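Local atomic coordinates of N-acetylmuramoyl-L-alanine amidase (Clostridium intestinale URNW, PDB entry 6SRT), a protein that binds zinc and probably cleaves the amide bond between N-acetylmuramic acid and L-alanine in bacterial cell-wall peptidoglycan, as an endolysin of the amidase 2 family. Residues Asp140-Arg143 and His144-Arg148. Sequence-based numbering, arbitrary orientation.
Sequences DLKR and HKDVR. With ZN (zinc ion), chain B; PO4 (phosphate ion), chain F.
Arg143 presents NE and one terminal nitrogen to the carboxylate of Asp146, each to its own oxygen. NE gives Asp146 OD2 an almost straight bond (178°). Arg143 NH2 completes the salt bridge on the syn lone pair of Asp146 OD1 at 2.8 Å. The fit is not flat, since guanidinium and carboxylate planes stand 43° apart. Asp146 OD2 takes a second bond from the backbone N of Arg143 (2.9 Å), arriving from the same face of the carboxylate as NE. The main chain returns the favour, Asp146 N binding Arg143 O at 2.8 Å from well above the carbonyl plane. Three bonds thus fix the carboxylate's rotation; the bend at chi3 folds the arginine back to it. Lys145 lays its CD over the centre of one guanidinium face, 4.0 Å above the plane. Beside the pair, Lys142 passes CD across Asp146 CB at about a right angle, while its NZ makes a salt bridge with Asp140 OD1. Phe159 of helix 159-165 touches both Arg143 and Asp146.

Within this turn, His144 ND1 binds the zinc ion at 1.9 Å, its ring carried there with CG anti to the backbone N (chi1 -172°). Its NE2 donates to O2 of a phosphate ion, probably from the crystallisation liquor, and Arg148 holds the same O2 through NE and O3 through NH1. Strand 140-143, the sheet edge paired with strand 43-48, therefore ends in a type I beta turn held by the Arg143-Asp146 salt bridge, which delivers one ligand of the His47, His144, Cys152 zinc site, the two-histidine, one-cysteine arrangement known from amidase 2 and PGRP-type folds.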
ATOM      1  N   ASP A 140      -8.496   9.832  -5.960  1.00 14.28           N
ATOM      2  CA  ASP A 140      -9.372   8.787  -5.482  1.00 14.77           C
ATOM      3  C   ASP A 140      -8.652   7.878  -4.476  1.00 12.25           C
ATOM      4  O   ASP A 140      -7.759   7.115  -4.889  1.00 13.82           O
ATOM      5  CB  ASP A 140      -9.864   7.960  -6.640  1.00 14.73           C
ATOM      6  CG  ASP A 140     -10.935   6.976  -6.309  1.00 17.11           C
ATOM      7  OD1 ASP A 140     -11.394   6.944  -5.164  1.00 20.41           O
ATOM      8  OD2 ASP A 140     -11.362   6.233  -7.223  1.00 20.28           O
ATOM      9  N   LEU A 141      -8.981   8.035  -3.216  1.00 12.19           N
ATOM     10  CA  LEU A 141      -8.467   7.253  -2.095  1.00 11.57           C
ATOM     11  C   LEU A 141      -9.520   6.293  -1.631  1.00 12.35           C
ATOM     12  O   LEU A 141     -10.676   6.705  -1.394  1.00 14.64           O
ATOM     13  CB  LEU A 141      -8.022   8.128  -0.919  1.00 12.38           C
ATOM     14  CG  LEU A 141      -7.027   9.230  -1.214  1.00 16.66           C
ATOM     15  CD1 LEU A 141      -6.538   9.928   0.033  1.00 16.90           C
ATOM     16  CD2 LEU A 141      -5.858   8.841  -2.040  1.00 17.90           C
ATOM     17  N   LYS A 142      -9.128   5.044  -1.454  1.00 11.03           N
ATOM     18  CA  LYS A 142     -10.068   4.004  -1.043  1.00 11.67           C
ATOM     19  C   LYS A 142      -9.467   3.045  -0.041  1.00 10.47           C
ATOM     20  O   LYS A 142      -8.257   2.807  -0.034  1.00 11.47           O
ATOM     21  CB  LYS A 142     -10.567   3.157  -2.228  1.00 14.22           C
ATOM     22  CG  LYS A 142     -11.393   3.917  -3.265  1.00 16.30           C
ATOM     23  CD  LYS A 142     -12.814   4.074  -2.753  1.00 23.80           C
ATOM     24  CE  LYS A 142     -13.690   5.214  -3.280  1.00 33.77           C
ATOM     25  NZ  LYS A 142     -13.496   5.255  -4.710  1.00 38.38           N
ATOM     26  N   ARG A 143     -10.284   2.497   0.825  1.00 11.71           N
ATOM     27  CA  ARG A 143      -9.899   1.374   1.664  1.00 11.08           C
ATOM     28  C   ARG A 143     -10.070   0.076   0.858  1.00 11.24           C
ATOM     29  O   ARG A 143     -10.968   0.004  -0.023  1.00 12.53           O
ATOM     30  CB  ARG A 143     -10.823   1.290   2.866  1.00 12.53           C
ATOM     31  CG  ARG A 143     -10.725   2.528   3.746  1.00 14.24           C
ATOM     32  CD  ARG A 143     -11.744   2.569   4.818  1.00 16.99           C
ATOM     33  NE  ARG A 143     -13.012   2.760   4.184  1.00 20.21           N
ATOM     34  CZ  ARG A 143     -14.161   2.875   4.848  1.00 24.04           C
ATOM     35  NH1 ARG A 143     -14.174   2.938   6.169  1.00 30.56           N
ATOM     36  NH2 ARG A 143     -15.283   2.899   4.148  1.00 32.59           N
ATOM     37  N   HIS A 144      -9.325  -0.976   1.203  1.00 10.80           N
ATOM     38  CA  HIS A 144      -9.573  -2.286   0.544  1.00 11.54           C
ATOM     39  C   HIS A 144     -11.064  -2.669   0.627  1.00 11.69           C
ATOM     40  O   HIS A 144     -11.653  -3.096  -0.355  1.00 12.54           O
ATOM     41  CB  HIS A 144      -8.628  -3.323   1.120  1.00 11.34           C
ATOM     42  CG  HIS A 144      -8.626  -4.657   0.413  1.00 11.47           C
ATOM     43  ND1 HIS A 144      -7.809  -5.676   0.912  1.00 12.76           N
ATOM     44  CD2 HIS A 144      -9.308  -5.114  -0.656  1.00 13.51           C
ATOM     45  CE1 HIS A 144      -8.062  -6.734   0.113  1.00 13.69           C
ATOM     46  NE2 HIS A 144      -8.957  -6.411  -0.845  1.00 14.77           N
ATOM     47  N   LYS A 145     -11.670  -2.461   1.797  1.00 11.56           N
ATOM     48  CA  LYS A 145     -13.089  -2.850   2.016  1.00 13.08           C
ATOM     49  C   LYS A 145     -14.057  -2.011   1.158  1.00 13.60           C
ATOM     50  O   LYS A 145     -15.215  -2.434   1.036  1.00 15.47           O
ATOM     51  CB  LYS A 145     -13.471  -2.712   3.481  1.00 13.68           C
ATOM     52  CG  LYS A 145     -13.377  -1.300   4.042  1.00 16.34           C
ATOM     53  CD  LYS A 145     -14.011  -1.108   5.340  1.00 23.34           C
ATOM     54  CE  LYS A 145     -13.340  -1.825   6.443  1.00 27.43           C
ATOM     55  NZ  LYS A 145     -13.913  -1.394   7.765  1.00 34.36           N
ATOM     56  N   ASP A 146     -13.604  -0.917   0.541  1.00 13.64           N
ATOM     57  CA  ASP A 146     -14.448  -0.092  -0.356  1.00 15.13           C
ATOM     58  C   ASP A 146     -14.507  -0.727  -1.739  1.00 16.55           C
ATOM     59  O   ASP A 146     -15.339  -0.293  -2.545  1.00 20.72           O
ATOM     60  CB  ASP A 146     -13.971   1.364  -0.426  1.00 15.18           C
ATOM     61  CG  ASP A 146     -14.054   2.097   0.889  1.00 17.26           C
ATOM     62  OD1 ASP A 146     -15.067   1.876   1.595  1.00 20.58           O
ATOM     63  OD2 ASP A 146     -13.144   2.876   1.159  1.00 16.89           O
ATOM     64  N   VAL A 147     -13.581  -1.616  -2.090  1.00 15.40           N
ATOM     65  CA  VAL A 147     -13.500  -2.199  -3.448  1.00 15.98           C
ATOM     66  C   VAL A 147     -13.744  -3.683  -3.461  1.00 17.76           C
ATOM     67  O   VAL A 147     -13.999  -4.245  -4.538  1.00 21.53           O
ATOM     68  CB  VAL A 147     -12.218  -1.799  -4.198  1.00 16.31           C
ATOM     69  CG1 VAL A 147     -12.177  -0.306  -4.380  1.00 19.33           C
ATOM     70  CG2 VAL A 147     -10.958  -2.253  -3.517  1.00 17.84           C
ATOM     71  N   ARG A 148     -13.631  -4.336  -2.302  1.00 17.03           N
ATOM     72  CA  ARG A 148     -13.777  -5.794  -2.149  1.00 16.34           C
ATOM     73  C   ARG A 148     -14.409  -6.089  -0.782  1.00 16.42           C
ATOM     74  O   ARG A 148     -14.364  -5.260   0.080  1.00 17.40           O
ATOM     75  CB  ARG A 148     -12.478  -6.569  -2.212  1.00 17.41           C
ATOM     76  CG  ARG A 148     -11.711  -6.284  -3.459  1.00 19.13           C
ATOM     77  CD  ARG A 148     -12.122  -7.198  -4.548  1.00 21.73           C
ATOM     78  NE  ARG A 148     -11.617  -8.531  -4.209  1.00 21.98           N
ATOM     79  CZ  ARG A 148     -11.819  -9.569  -4.933  1.00 22.91           C
ATOM     80  NH1 ARG A 148     -11.384 -10.747  -4.598  1.00 26.68           N
ATOM     81  NH2 ARG A 148     -12.517  -9.429  -6.029  1.00 24.89           N
TER
HETATM   82 ZN    ZN B 201      -6.238  -5.466   2.046  0.80 11.54          ZN
HETATM   83  P   PO4 F 205      -9.282  -9.841  -1.607  0.70 27.45           P
HETATM   84  O1  PO4 F 205     -10.232 -10.122  -0.446  0.70 39.88           O
HETATM   85  O2  PO4 F 205      -9.635  -8.622  -2.193  0.70 20.20           O
HETATM   86  O3  PO4 F 205      -9.274 -10.980  -2.559  0.70 30.42           O
HETATM   87  O4  PO4 F 205      -7.847  -9.738  -1.060  0.70 44.07           O